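Local coordinates for protein HAD superfamily hydrolase (Brucella suis biovar 1, PDB 6NQ4) that probably acts as a phosphatase of the haloacid dehalogenase superfamily, a group of hydrolases built round a Rossmann-like parallel sheet, at residues Thr70-Thr75 and Glu229-Gly234; Val139-Ala144 and Arg164-Arg169; Pro219-Ala224 and Phe258-Leu263. All coordinates share one frame; numbering follows the deposited sequence. Where two conformers were deposited one is given.

Interaction 1 of 3, residues Thr70-Thr75 and Glu229-Gly234; sequences TIILVT and ESIRGG. With PO4 (phosphate ion), chain G.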
ATOM      1  N   THR A  70     -17.463   9.324  -2.496  1.00 19.76           N
ATOM      2  CA  THR A  70     -16.327   9.568  -1.608  1.00 18.81           C
ATOM      3  C   THR A  70     -15.118   8.767  -2.090  1.00 17.97           C
ATOM      4  O   THR A  70     -15.241   7.575  -2.389  1.00 19.88           O
ATOM      5  CB  THR A  70     -16.687   9.173  -0.172  1.00 20.13           C
ATOM      6  OG1 THR A  70     -17.834   9.921   0.236  1.00 21.24           O
ATOM      7  CG2 THR A  70     -15.547   9.475   0.798  1.00 20.19           C
ATOM      8  N   ILE A  71     -13.947   9.411  -2.159  1.00 17.35           N
ATOM      9  CA  ILE A  71     -12.724   8.773  -2.652  1.00 18.19           C
ATOM     10  C   ILE A  71     -11.742   8.626  -1.495  1.00 17.40           C
ATOM     11  O   ILE A  71     -11.260   9.624  -0.946  1.00 17.22           O
ATOM     12  CB  ILE A  71     -12.054   9.589  -3.769  1.00 19.31           C
ATOM     13  CG1 ILE A  71     -13.002   9.842  -4.944  1.00 22.16           C
ATOM     14  CG2 ILE A  71     -10.781   8.883  -4.250  1.00 20.71           C
ATOM     15  CD1 ILE A  71     -13.562   8.616  -5.580  1.00 23.50           C
ATOM     16  N   ILE A  72     -11.405   7.388  -1.156  1.00 16.61           N
ATOM     17  CA  ILE A  72     -10.307   7.107  -0.244  1.00 15.36           C
ATOM     18  C   ILE A  72      -9.178   6.544  -1.085  1.00 14.84           C
ATOM     19  O   ILE A  72      -9.344   5.496  -1.714  1.00 16.77           O
ATOM     20  CB  ILE A  72     -10.697   6.090   0.844  1.00 17.30           C
ATOM     21  CG1 ILE A  72     -12.051   6.423   1.479  1.00 19.12           C
ATOM     22  CG2 ILE A  72      -9.569   5.974   1.890  1.00 17.92           C
ATOM     23  CD1 ILE A  72     -12.139   7.744   2.227  1.00 18.56           C
ATOM     24  N   LEU A  73      -8.021   7.200  -1.069  1.00 14.58           N
ATOM     25  CA  LEU A  73      -6.850   6.603  -1.695  1.00 14.75           C
ATOM     26  C   LEU A  73      -6.226   5.648  -0.684  1.00 14.95           C
ATOM     27  O   LEU A  73      -5.955   6.040   0.457  1.00 17.87           O
ATOM     28  CB  LEU A  73      -5.858   7.678  -2.120  1.00 16.22           C
ATOM     29  CG  LEU A  73      -6.418   8.694  -3.121  1.00 16.53           C
ATOM     30  CD1 LEU A  73      -5.330   9.688  -3.517  1.00 19.57           C
ATOM     31  CD2 LEU A  73      -6.973   7.978  -4.338  1.00 19.59           C
ATOM     32  N   VAL A  74      -6.061   4.386  -1.063  1.00 14.94           N
ATOM     33  CA  VAL A  74      -5.601   3.342  -0.158  1.00 15.00           C
ATOM     34  C   VAL A  74      -4.320   2.780  -0.764  1.00 14.26           C
ATOM     35  O   VAL A  74      -4.350   2.186  -1.852  1.00 16.97           O
ATOM     36  CB  VAL A  74      -6.665   2.245   0.017  1.00 15.74           C
ATOM     37  CG1 VAL A  74      -6.176   1.158   0.978  1.00 17.97           C
ATOM     38  CG2 VAL A  74      -8.004   2.851   0.506  1.00 18.20           C
ATOM     39  N   THR A  75      -3.196   2.984  -0.085  1.00 13.48           N
ATOM     40  CA  THR A  75      -1.891   2.687  -0.648  1.00 13.57           C
ATOM     41  C   THR A  75      -1.043   1.909   0.342  1.00 13.55           C
ATOM     42  O   THR A  75      -1.122   2.121   1.549  1.00 14.23           O
ATOM     43  CB  THR A  75      -1.153   4.003  -1.031  1.00 15.58           C
ATOM     44  OG1 THR A  75       0.188   3.713  -1.441  1.00 15.64           O
ATOM     45  CG2 THR A  75      -1.095   4.983   0.133  1.00 17.58           C
ATOM     46  N   GLU A 229     -17.053   6.040   6.514  1.00 21.32           N
ATOM     47  CA  GLU A 229     -18.237   6.140   7.357  1.00 22.11           C
ATOM     48  C   GLU A 229     -18.237   7.446   8.127  1.00 22.98           C
ATOM     49  O   GLU A 229     -19.297   8.065   8.319  1.00 24.01           O
ATOM     50  CB  GLU A 229     -18.340   4.918   8.269  1.00 23.31           C
ATOM     51  CG  GLU A 229     -18.643   3.663   7.456  1.00 27.69           C
ATOM     52  CD  GLU A 229     -18.918   2.440   8.286  1.00 33.48           C
ATOM     53  OE1 GLU A 229     -18.350   2.325   9.400  1.00 36.10           O
ATOM     54  OE2 GLU A 229     -19.698   1.584   7.804  1.00 33.76           O
ATOM     55  N   SER A 230     -17.061   7.913   8.524  1.00 24.01           N
ATOM     56  CA  SER A 230     -16.998   9.212   9.176  0.68 25.81           C
ATOM     57  C   SER A 230     -17.323  10.334   8.195  1.00 25.48           C
ATOM     58  O   SER A 230     -18.078  11.250   8.532  1.00 27.18           O
ATOM     59  CB  SER A 230     -15.631   9.424   9.822  0.68 27.03           C
ATOM     60  OG  SER A 230     -15.620  10.660  10.514  0.68 27.01           O
ATOM     61  N   ILE A 231     -16.775  10.267   6.975  1.00 24.20           N
ATOM     62  CA  ILE A 231     -17.025  11.297   5.969  1.00 24.04           C
ATOM     63  C   ILE A 231     -18.499  11.343   5.588  1.00 23.13           C
ATOM     64  O   ILE A 231     -19.093  12.421   5.484  1.00 25.61           O
ATOM     65  CB  ILE A 231     -16.124  11.077   4.738  1.00 23.73           C
ATOM     66  CG1 ILE A 231     -14.672  11.391   5.090  1.00 26.08           C
ATOM     67  CG2 ILE A 231     -16.592  11.927   3.548  1.00 25.51           C
ATOM     68  CD1 ILE A 231     -13.696  10.759   4.165  1.00 26.41           C
ATOM     69  N   ARG A 232     -19.121  10.178   5.398  1.00 23.76           N
ATOM     70  CA  ARG A 232     -20.486  10.132   4.890  1.00 24.26           C
ATOM     71  C   ARG A 232     -21.541  10.191   5.987  1.00 25.43           C
ATOM     72  O   ARG A 232     -22.725  10.372   5.681  1.00 27.13           O
ATOM     73  CB  ARG A 232     -20.678   8.918   3.970  1.00 23.20           C
ATOM     74  CG  ARG A 232     -19.807   8.995   2.700  1.00 23.16           C
ATOM     75  CD  ARG A 232     -20.136   7.908   1.684  1.00 23.77           C
ATOM     76  NE  ARG A 232     -21.440   8.122   1.066  1.00 24.02           N
ATOM     77  CZ  ARG A 232     -21.649   8.934   0.035  1.00 23.80           C
ATOM     78  NH1 ARG A 232     -20.642   9.627  -0.487  1.00 24.02           N
ATOM     79  NH2 ARG A 232     -22.870   9.063  -0.469  1.00 26.17           N
ATOM     80  N   GLY A 233     -21.137  10.070   7.248  1.00 26.31           N
ATOM     81  CA  GLY A 233     -22.043  10.289   8.358  1.00 26.87           C
ATOM     82  C   GLY A 233     -22.864   9.092   8.763  1.00 30.63           C
ATOM     83  O   GLY A 233     -23.850   9.255   9.499  1.00 34.03           O
ATOM     84  N   GLY A 234     -22.510   7.903   8.304  1.00 29.62           N
ATOM     85  CA  GLY A 234     -23.229   6.712   8.703  1.00 29.99           C
ATOM     86  C   GLY A 234     -22.583   5.488   8.101  1.00 28.40           C
ATOM     87  O   GLY A 234     -21.537   5.566   7.452  1.00 29.02           O
TER
HETATM   88  P   PO4 G 305       0.259   1.077  -3.877  0.85 18.16           P
HETATM   89  O1  PO4 G 305      -0.001   0.533  -5.282  0.85 19.60           O
HETATM   90  O2  PO4 G 305       0.017   2.575  -3.835  0.85 16.10           O
HETATM   91  O3  PO4 G 305       1.769   0.792  -3.768  0.85 21.39           O
HETATM   92  O4  PO4 G 305      -0.487   0.273  -2.841  0.85 17.76           O
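The guanidinium of Arg232 meets Thr70 at its edge, with OG1 of Thr70 only 3° out of the guanidinium plane. NH1 of Arg232 donates a hydrogen bond to that OG1 at 2.9 Å, with an N-H...O angle of 159°. A bend at chi3 (70°) swings NE and the guanidinium round to bring NH1 there. Nearer the backbone, the arginine chain runs alongside Thr70, its CG 3.3 Å from Thr70 OG1. The same NH1 donates to the carbonyl O of Gly68 as well, and arginine suits the spot because one nitrogen can serve two oxygens just before and at the start of the strand. Threonine uses both its branches. While OG1, beside the backbone N, takes the bond, the methyl CG2, anti to that N, rests 3.8 Å from CG2 of Ile231. Further along the strand, CD1 of Ile72 meets CD1 of Ile231 at 3.9 Å, two methyl ends that meet between helix and sheet. At the far end of 70-75, Thr75 OG1 donates to O2 of a phosphate ion, 2.7 Å away, probably from the crystallisation liquor, which Asn76 N, Lys215 NZ and Trp44 N also bind. This is helix-on-sheet packing in a Rossmann-like HAD core, the strand's C-terminal end being consistent with a phosphate-binding site.

Interaction 2 of 3, residues Val139-Ala144 and Arg164-Arg169; sequences VEEFEA and RELLQR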
ATOM      1  N   VAL A 139      16.951   1.221  18.289  1.00 22.00           N
ATOM      2  CA  VAL A 139      18.183   0.729  18.882  1.00 23.05           C
ATOM      3  C   VAL A 139      19.009   0.004  17.827  1.00 23.93           C
ATOM      4  O   VAL A 139      18.560  -0.241  16.705  1.00 24.50           O
ATOM      5  CB  VAL A 139      17.925  -0.163  20.118  1.00 23.25           C
ATOM      6  CG1 VAL A 139      17.143   0.603  21.180  1.00 25.96           C
ATOM      7  CG2 VAL A 139      17.175  -1.437  19.726  1.00 24.18           C
ATOM      8  N   GLU A 140      20.249  -0.293  18.193  1.00 25.03           N
ATOM      9  CA  GLU A 140      21.114  -1.097  17.351  1.00 28.06           C
ATOM     10  C   GLU A 140      20.565  -2.510  17.234  1.00 24.88           C
ATOM     11  O   GLU A 140      19.809  -2.983  18.081  1.00 26.48           O
ATOM     12  CB  GLU A 140      22.503  -1.201  17.975  1.00 33.09           C
ATOM     13  CG  GLU A 140      23.160   0.123  18.246  1.00 40.65           C
ATOM     14  CD  GLU A 140      23.973   0.607  17.074  1.00 47.57           C
ATOM     15  OE1 GLU A 140      23.802   0.063  15.962  1.00 49.52           O
ATOM     16  OE2 GLU A 140      24.796   1.524  17.271  1.00 50.61           O
ATOM     17  N   GLU A 141      21.010  -3.203  16.186  1.00 24.32           N
ATOM     18  CA  GLU A 141      20.594  -4.583  15.956  1.00 24.82           C
ATOM     19  C   GLU A 141      20.768  -5.460  17.200  1.00 24.88           C
ATOM     20  O   GLU A 141      19.850  -6.191  17.589  1.00 25.25           O
ATOM     21  CB  GLU A 141      21.402  -5.162  14.792  1.00 26.57           C
ATOM     22  CG  GLU A 141      20.946  -6.550  14.390  1.00 27.01           C
ATOM     23  CD  GLU A 141      21.928  -7.260  13.477  1.00 27.38           C
ATOM     24  OE1 GLU A 141      22.698  -6.578  12.765  1.00 27.99           O
ATOM     25  OE2 GLU A 141      21.925  -8.509  13.484  1.00 27.53           O
ATOM     26  N   PHE A 142      21.942  -5.397  17.842  1.00 26.04           N
ATOM     27  CA  PHE A 142      22.228  -6.277  18.975  1.00 27.17           C
ATOM     28  C   PHE A 142      21.341  -6.005  20.191  1.00 29.05           C
ATOM     29  O   PHE A 142      21.225  -6.875  21.064  1.00 30.24           O
ATOM     30  CB  PHE A 142      23.722  -6.223  19.331  1.00 28.74           C
ATOM     31  CG  PHE A 142      24.120  -5.041  20.192  1.00 29.78           C
ATOM     32  CD1 PHE A 142      24.184  -5.169  21.575  1.00 30.36           C
ATOM     33  CD2 PHE A 142      24.458  -3.820  19.622  1.00 30.14           C
ATOM     34  CE1 PHE A 142      24.563  -4.093  22.376  1.00 32.22           C
ATOM     35  CE2 PHE A 142      24.827  -2.740  20.411  1.00 31.24           C
ATOM     36  CZ  PHE A 142      24.885  -2.880  21.796  1.00 31.87           C
ATOM     37  N   GLU A 143      20.696  -4.833  20.250  1.00 28.75           N
ATOM     38  CA  GLU A 143      19.858  -4.414  21.371  1.00 29.42           C
ATOM     39  C   GLU A 143      18.373  -4.654  21.139  1.00 28.03           C
ATOM     40  O   GLU A 143      17.576  -4.458  22.063  1.00 28.35           O
ATOM     41  CB  GLU A 143      20.035  -2.908  21.607  1.00 32.22           C
ATOM     42  CG  GLU A 143      21.451  -2.499  21.936  1.00 35.69           C
ATOM     43  CD  GLU A 143      21.662  -0.988  21.926  1.00 38.62           C
ATOM     44  OE1 GLU A 143      21.243  -0.310  20.957  1.00 37.75           O
ATOM     45  OE2 GLU A 143      22.266  -0.476  22.891  1.00 40.90           O
ATOM     46  N   ALA A 144      17.981  -5.037  19.936  1.00 25.86           N
ATOM     47  CA  ALA A 144      16.582  -4.964  19.562  1.00 24.37           C
ATOM     48  C   ALA A 144      15.795  -6.154  20.096  1.00 23.44           C
ATOM     49  O   ALA A 144      16.313  -7.267  20.236  1.00 24.93           O
ATOM     50  CB  ALA A 144      16.458  -4.892  18.046  1.00 26.39           C
ATOM     51  N   ARG A 164      20.466 -10.960   3.150  1.00 23.68           N
ATOM     52  CA  ARG A 164      20.358 -12.358   3.564  1.00 25.72           C
ATOM     53  C   ARG A 164      20.985 -12.586   4.936  1.00 25.32           C
ATOM     54  O   ARG A 164      20.352 -13.160   5.830  1.00 24.32           O
ATOM     55  CB  ARG A 164      21.008 -13.261   2.511  1.00 27.47           C
ATOM     56  N   GLU A 165      22.217 -12.114   5.132  1.00 25.75           N
ATOM     57  CA  GLU A 165      22.911 -12.367   6.393  1.00 27.42           C
ATOM     58  C   GLU A 165      22.208 -11.697   7.566  1.00 24.43           C
ATOM     59  O   GLU A 165      22.048 -12.308   8.628  1.00 25.19           O
ATOM     60  CB  GLU A 165      24.364 -11.908   6.311  1.00 33.19           C
ATOM     61  CG  GLU A 165      25.261 -12.808   5.457  1.00 40.64           C
ATOM     62  CD  GLU A 165      26.733 -12.451   5.605  1.00 49.16           C
ATOM     63  OE1 GLU A 165      27.180 -12.210   6.751  1.00 52.19           O
ATOM     64  OE2 GLU A 165      27.440 -12.399   4.576  1.00 52.43           O
ATOM     65  N   LEU A 166      21.773 -10.444   7.390  1.00 23.08           N
ATOM     66  CA  LEU A 166      21.055  -9.730   8.445  1.00 20.43           C
ATOM     67  C   LEU A 166      19.754 -10.443   8.811  1.00 18.63           C
ATOM     68  O   LEU A 166      19.463 -10.662   9.992  1.00 19.26           O
ATOM     69  CB  LEU A 166      20.761  -8.306   7.986  1.00 19.83           C
ATOM     70  CG  LEU A 166      19.862  -7.478   8.911  1.00 20.29           C
ATOM     71  CD1 LEU A 166      20.493  -7.271  10.284  1.00 21.09           C
ATOM     72  CD2 LEU A 166      19.542  -6.128   8.242  1.00 21.57           C
ATOM     73  N   LEU A 167      18.964 -10.833   7.802  1.00 19.15           N
ATOM     74  CA  LEU A 167      17.705 -11.520   8.084  1.00 18.99           C
ATOM     75  C   LEU A 167      17.948 -12.851   8.790  1.00 19.19           C
ATOM     76  O   LEU A 167      17.189 -13.224   9.694  1.00 19.36           O
ATOM     77  CB  LEU A 167      16.918 -11.721   6.793  1.00 19.64           C
ATOM     78  CG  LEU A 167      16.438 -10.430   6.107  1.00 20.37           C
ATOM     79  CD1 LEU A 167      15.719 -10.772   4.801  1.00 22.66           C
ATOM     80  CD2 LEU A 167      15.530  -9.602   7.027  1.00 21.13           C
ATOM     81  N   GLN A 168      19.010 -13.570   8.407  1.00 20.62           N
ATOM     82  CA  GLN A 168      19.349 -14.814   9.094  1.00 21.86           C
ATOM     83  C   GLN A 168      19.651 -14.569  10.564  1.00 21.19           C
ATOM     84  O   GLN A 168      19.227 -15.348  11.429  1.00 21.40           O
ATOM     85  CB  GLN A 168      20.555 -15.462   8.417  1.00 26.34           C
ATOM     86  CG  GLN A 168      20.258 -16.048   7.052  1.00 31.64           C
ATOM     87  CD  GLN A 168      21.497 -16.562   6.338  1.00 37.92           C
ATOM     88  OE1 GLN A 168      22.631 -16.305   6.751  1.00 41.11           O
ATOM     89  NE2 GLN A 168      21.280 -17.282   5.250  1.00 39.08           N
ATOM     90  N   ARG A 169      20.399 -13.496  10.867  1.00 21.27           N
ATOM     91  CA  ARG A 169      20.730 -13.212  12.261  1.00 21.87           C
ATOM     92  C   ARG A 169      19.482 -12.890  13.060  1.00 20.23           C
ATOM     93  O   ARG A 169      19.321 -13.369  14.191  1.00 21.47           O
ATOM     94  CB  ARG A 169      21.715 -12.051  12.368  1.00 23.41           C
ATOM     95  CG  ARG A 169      23.132 -12.385  11.954  1.00 24.57           C
ATOM     96  CD  ARG A 169      24.108 -11.313  12.430  1.00 26.60           C
ATOM     97  NE  ARG A 169      23.807  -9.965  11.935  1.00 27.59           N
ATOM     98  CZ  ARG A 169      24.222  -9.478  10.769  1.00 28.92           C
ATOM     99  NH1 ARG A 169      24.950 -10.225   9.941  1.00 30.62           N
ATOM    100  NH2 ARG A 169      23.908  -8.238  10.423  1.00 28.86           N
TER
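Arg169 grips the carboxylate of Glu141 side-on, with NE and NH2 each serving one oxygen. The NE bond to OE2 is the shorter, 2.8 Å with an N-H...O angle of 168°, and uses the syn lone pair of that oxygen. NH2 reaches OE1 at 3.1 Å, also on the syn side but 17° out of the carboxylate plane. The two flat groups lie nearly coplanar, their planes 27° apart, and the paired bonds hinder rotation of either one. An extended glutamate chain, with CG anti to the backbone N, carries the charge from the 3-10 turn across to the helix. CD1 of Leu166 touches OE1 of Glu141 at 3.4 Å, and CA of Leu166 lies over one face of the Arg169 guanidinium, 3.7 Å above its plane and offset toward the rim. Both Glu141 and Leu166 lean on Phe120 of strand 118-122. Within the turn, Glu141 O accepts Ala144 N and Arg173 NH1, Glu140 O accepts Glu143 N, and Glu140 N donates to the anti lone pair of Glu143 OE1. Long side chains suit this surface position, since CA of Glu141 and CA of Leu166 are 9.1 Å apart. A bidentate surface salt bridge thus ties the loop between strands 137-138 and 146-149 to helix 164-172.

Interaction 3 of 3, residues Pro219-Ala224 and Phe258-Leu263; sequences PIYEAA and FGLDVL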
ATOM      1  N   PRO A 219      -6.700  -4.978   8.085  1.00 18.23           N
ATOM      2  CA  PRO A 219      -6.660  -3.712   8.850  1.00 18.50           C
ATOM      3  C   PRO A 219      -6.716  -2.458   8.001  1.00 16.65           C
ATOM      4  O   PRO A 219      -7.398  -1.493   8.375  1.00 18.04           O
ATOM      5  CB  PRO A 219      -5.367  -3.821   9.657  1.00 19.56           C
ATOM      6  CG  PRO A 219      -5.228  -5.296   9.889  1.00 19.72           C
ATOM      7  CD  PRO A 219      -5.669  -5.914   8.573  1.00 19.72           C
ATOM      8  N   ILE A 220      -6.041  -2.436   6.854  1.00 16.24           N
ATOM      9  CA  ILE A 220      -6.078  -1.221   6.046  1.00 15.68           C
ATOM     10  C   ILE A 220      -7.474  -0.983   5.478  1.00 16.24           C
ATOM     11  O   ILE A 220      -7.915   0.175   5.367  1.00 16.32           O
ATOM     12  CB  ILE A 220      -4.978  -1.261   4.963  1.00 15.79           C
ATOM     13  CG1 ILE A 220      -4.748   0.144   4.382  1.00 15.52           C
ATOM     14  CG2 ILE A 220      -5.285  -2.298   3.869  1.00 16.64           C
ATOM     15  CD1 ILE A 220      -3.566   0.211   3.424  1.00 15.80           C
ATOM     16  N   TYR A 221      -8.206  -2.060   5.152  1.00 16.11           N
ATOM     17  CA  TYR A 221      -9.572  -1.920   4.646  1.00 17.29           C
ATOM     18  C   TYR A 221     -10.506  -1.427   5.731  1.00 17.09           C
ATOM     19  O   TYR A 221     -11.379  -0.599   5.464  1.00 18.02           O
ATOM     20  CB  TYR A 221     -10.066  -3.239   4.031  1.00 19.32           C
ATOM     21  CG  TYR A 221      -9.351  -3.507   2.736  1.00 18.99           C
ATOM     22  CD1 TYR A 221      -9.773  -2.905   1.552  1.00 19.37           C
ATOM     23  CD2 TYR A 221      -8.186  -4.264   2.708  1.00 18.27           C
ATOM     24  CE1 TYR A 221      -9.082  -3.097   0.362  1.00 18.67           C
ATOM     25  CE2 TYR A 221      -7.487  -4.437   1.543  1.00 18.32           C
ATOM     26  CZ  TYR A 221      -7.938  -3.855   0.369  1.00 18.12           C
ATOM     27  OH  TYR A 221      -7.238  -4.020  -0.813  1.00 20.23           O
ATOM     28  N   GLU A 222     -10.337  -1.917   6.962  1.00 18.34           N
ATOM     29  CA  GLU A 222     -11.165  -1.424   8.056  0.53 19.47           C
ATOM     30  C   GLU A 222     -10.896   0.052   8.320  1.00 18.66           C
ATOM     31  O   GLU A 222     -11.820   0.816   8.629  1.00 20.10           O
ATOM     32  CB  GLU A 222     -10.946  -2.281   9.305  0.53 23.11           C
ATOM     33  CG  GLU A 222     -11.592  -3.663   9.193  0.53 26.32           C
ATOM     34  CD  GLU A 222     -11.251  -4.588  10.344  0.53 30.22           C
ATOM     35  OE1 GLU A 222     -10.226  -4.358  11.019  0.53 31.63           O
ATOM     36  OE2 GLU A 222     -12.015  -5.553  10.570  0.53 31.96           O
ATOM     37  N   ALA A 223      -9.635   0.478   8.181  1.00 17.81           N
ATOM     38  CA  ALA A 223      -9.319   1.891   8.359  1.00 17.67           C
ATOM     39  C   ALA A 223      -9.930   2.736   7.248  1.00 15.92           C
ATOM     40  O   ALA A 223     -10.471   3.820   7.504  1.00 18.77           O
ATOM     41  CB  ALA A 223      -7.808   2.084   8.425  1.00 18.64           C
ATOM     42  N   ALA A 224      -9.883   2.242   6.005  1.00 16.90           N
ATOM     43  CA  ALA A 224     -10.540   2.946   4.909  1.00 16.34           C
ATOM     44  C   ALA A 224     -12.055   3.004   5.113  1.00 18.37           C
ATOM     45  O   ALA A 224     -12.687   4.026   4.822  1.00 19.09           O
ATOM     46  CB  ALA A 224     -10.195   2.279   3.570  1.00 16.84           C
ATOM     47  N   PHE A 258     -12.284  -8.537   1.520  1.00 22.16           N
ATOM     48  CA  PHE A 258     -13.086  -7.645   2.351  1.00 20.85           C
ATOM     49  C   PHE A 258     -14.532  -7.582   1.893  1.00 22.17           C
ATOM     50  O   PHE A 258     -15.356  -6.970   2.580  1.00 25.18           O
ATOM     51  CB  PHE A 258     -12.467  -6.240   2.312  1.00 22.01           C
ATOM     52  CG  PHE A 258     -12.938  -5.317   3.410  1.00 22.73           C
ATOM     53  CD1 PHE A 258     -12.783  -5.655   4.746  1.00 24.33           C
ATOM     54  CD2 PHE A 258     -13.496  -4.089   3.096  1.00 22.24           C
ATOM     55  CE1 PHE A 258     -13.195  -4.788   5.744  1.00 25.37           C
ATOM     56  CE2 PHE A 258     -13.897  -3.209   4.090  1.00 22.92           C
ATOM     57  CZ  PHE A 258     -13.748  -3.558   5.413  1.00 24.69           C
ATOM     58  N   GLY A 259     -14.861  -8.201   0.765  1.00 22.24           N
ATOM     59  CA  GLY A 259     -16.225  -8.209   0.279  1.00 23.57           C
ATOM     60  C   GLY A 259     -16.593  -7.080  -0.659  1.00 24.81           C
ATOM     61  O   GLY A 259     -17.783  -6.774  -0.787  1.00 27.77           O
ATOM     62  N   LEU A 260     -15.621  -6.460  -1.330  1.00 24.71           N
ATOM     63  CA  LEU A 260     -15.873  -5.352  -2.243  1.00 22.91           C
ATOM     64  C   LEU A 260     -15.746  -5.793  -3.694  1.00 24.86           C
ATOM     65  O   LEU A 260     -14.895  -6.624  -4.037  1.00 27.59           O
ATOM     66  CB  LEU A 260     -14.863  -4.216  -2.036  1.00 22.49           C
ATOM     67  CG  LEU A 260     -14.627  -3.779  -0.589  1.00 22.61           C
ATOM     68  CD1 LEU A 260     -13.606  -2.640  -0.566  1.00 25.48           C
ATOM     69  CD2 LEU A 260     -15.923  -3.373   0.113  1.00 23.36           C
ATOM     70  N   ASP A 261     -16.582  -5.199  -4.546  1.00 25.17           N
ATOM     71  CA  ASP A 261     -16.366  -5.255  -5.986  1.00 26.36           C
ATOM     72  C   ASP A 261     -15.032  -4.597  -6.324  1.00 25.15           C
ATOM     73  O   ASP A 261     -14.574  -3.675  -5.638  1.00 24.18           O
ATOM     74  CB  ASP A 261     -17.473  -4.491  -6.712  1.00 28.15           C
ATOM     75  CG  ASP A 261     -18.847  -5.160  -6.605  1.00 31.11           C
ATOM     76  OD1 ASP A 261     -18.967  -6.317  -6.121  1.00 34.17           O
ATOM     77  OD2 ASP A 261     -19.829  -4.508  -7.022  1.00 31.02           O
ATOM     78  N   VAL A 262     -14.410  -5.058  -7.404  1.00 24.46           N
ATOM     79  CA  VAL A 262     -13.109  -4.532  -7.768  0.55 25.41           C
ATOM     80  C   VAL A 262     -13.069  -4.187  -9.243  1.00 24.51           C
ATOM     81  O   VAL A 262     -13.662  -4.857 -10.097  1.00 25.71           O
ATOM     82  CB  VAL A 262     -11.910  -5.397  -7.304  0.55 27.84           C
ATOM     83  CG1 VAL A 262     -11.720  -6.596  -8.195  0.55 28.70           C
ATOM     84  CG2 VAL A 262     -10.627  -4.556  -7.244  0.55 27.38           C
ATOM     85  N   LEU A 263     -12.399  -3.078  -9.518  1.00 23.96           N
ATOM     86  CA  LEU A 263     -12.054  -2.643 -10.861  1.00 23.24           C
ATOM     87  C   LEU A 263     -10.543  -2.806 -11.005  1.00 22.58           C
ATOM     88  O   LEU A 263      -9.771  -2.131 -10.312  1.00 22.39           O
ATOM     89  CB  LEU A 263     -12.455  -1.185 -11.077  1.00 23.56           C
ATOM     90  CG  LEU A 263     -11.940  -0.531 -12.359  1.00 25.40           C
ATOM     91  CD1 LEU A 263     -12.478  -1.248 -13.581  1.00 27.45           C
ATOM     92  CD2 LEU A 263     -12.315   0.930 -12.412  1.00 25.93           C
TER
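Tyr221 reaches Phe258 first through its CB, which sits over the centre of the phenylalanine ring, 3.5 Å from the centroid and 8° off the ring normal. This is a CH-pi contact, and CB is close to most of the ring's carbons, with CG of Phe258 the nearest at 3.6 Å. One bond further out, Tyr221 CG is 4.1 Å from Phe258 CG. The tyrosine ring then slants past its neighbour: the planes meet at 34° and the centroids are 5.6 Å apart, an oblique pair. Along the ring, CD1 of Tyr221 comes to 4.4 Å from CD1 of Leu260, a looser apolar contact. The two side chains slide past each other in opposite directions, and beyond the two segments Phe40 of strand 38-41 and Lys215 pack against the tyrosine.

Phe258 owes its position to a chi1 of -163°, with CG anti to the backbone N, which lays the ring face against Tyr221 CB. CD1 of Leu260 lies in plane at the edge of this ring, and CG of Glu222 approaches its CE1 obliquely at 4.0 Å. Lys238 adds a cation-pi contact to Phe258 and also bonds its carbonyl O. Aromatic residues suit this buried junction because they offer broad apolar surface to a helix side. Gly259, with positive phi, closes helix 248-258 in a Schellman motif and lets the chain turn into Leu260 and strand 261-265. Helix 218-232 here packs against the helix-to-strand turn of a Rossmann-like alpha/beta core.

How the interactions relate
Interactions 1 and 3 share helix 218-232 and the six-stranded parallel sheet, their centres 11 Å apart. They touch directly: Val74 CG1 lies 3.7 Å from Ile220 CD1, and Val74 CG2 is 3.8 Å from Ala224 CB. Together they hold the first turns and the C-terminal end of the helix over the sheet. The side chain of Tyr221 is about 10 Å from the sodium ion held by Asp42, Trp44 and Asp246, while Thr75 reaches the phosphate, so this core borders the probable active site. Interaction 2 belongs to the other, five-stranded sheet region; its centre is about 39 Å from that of interaction 1 and 34 Å from that of interaction 3.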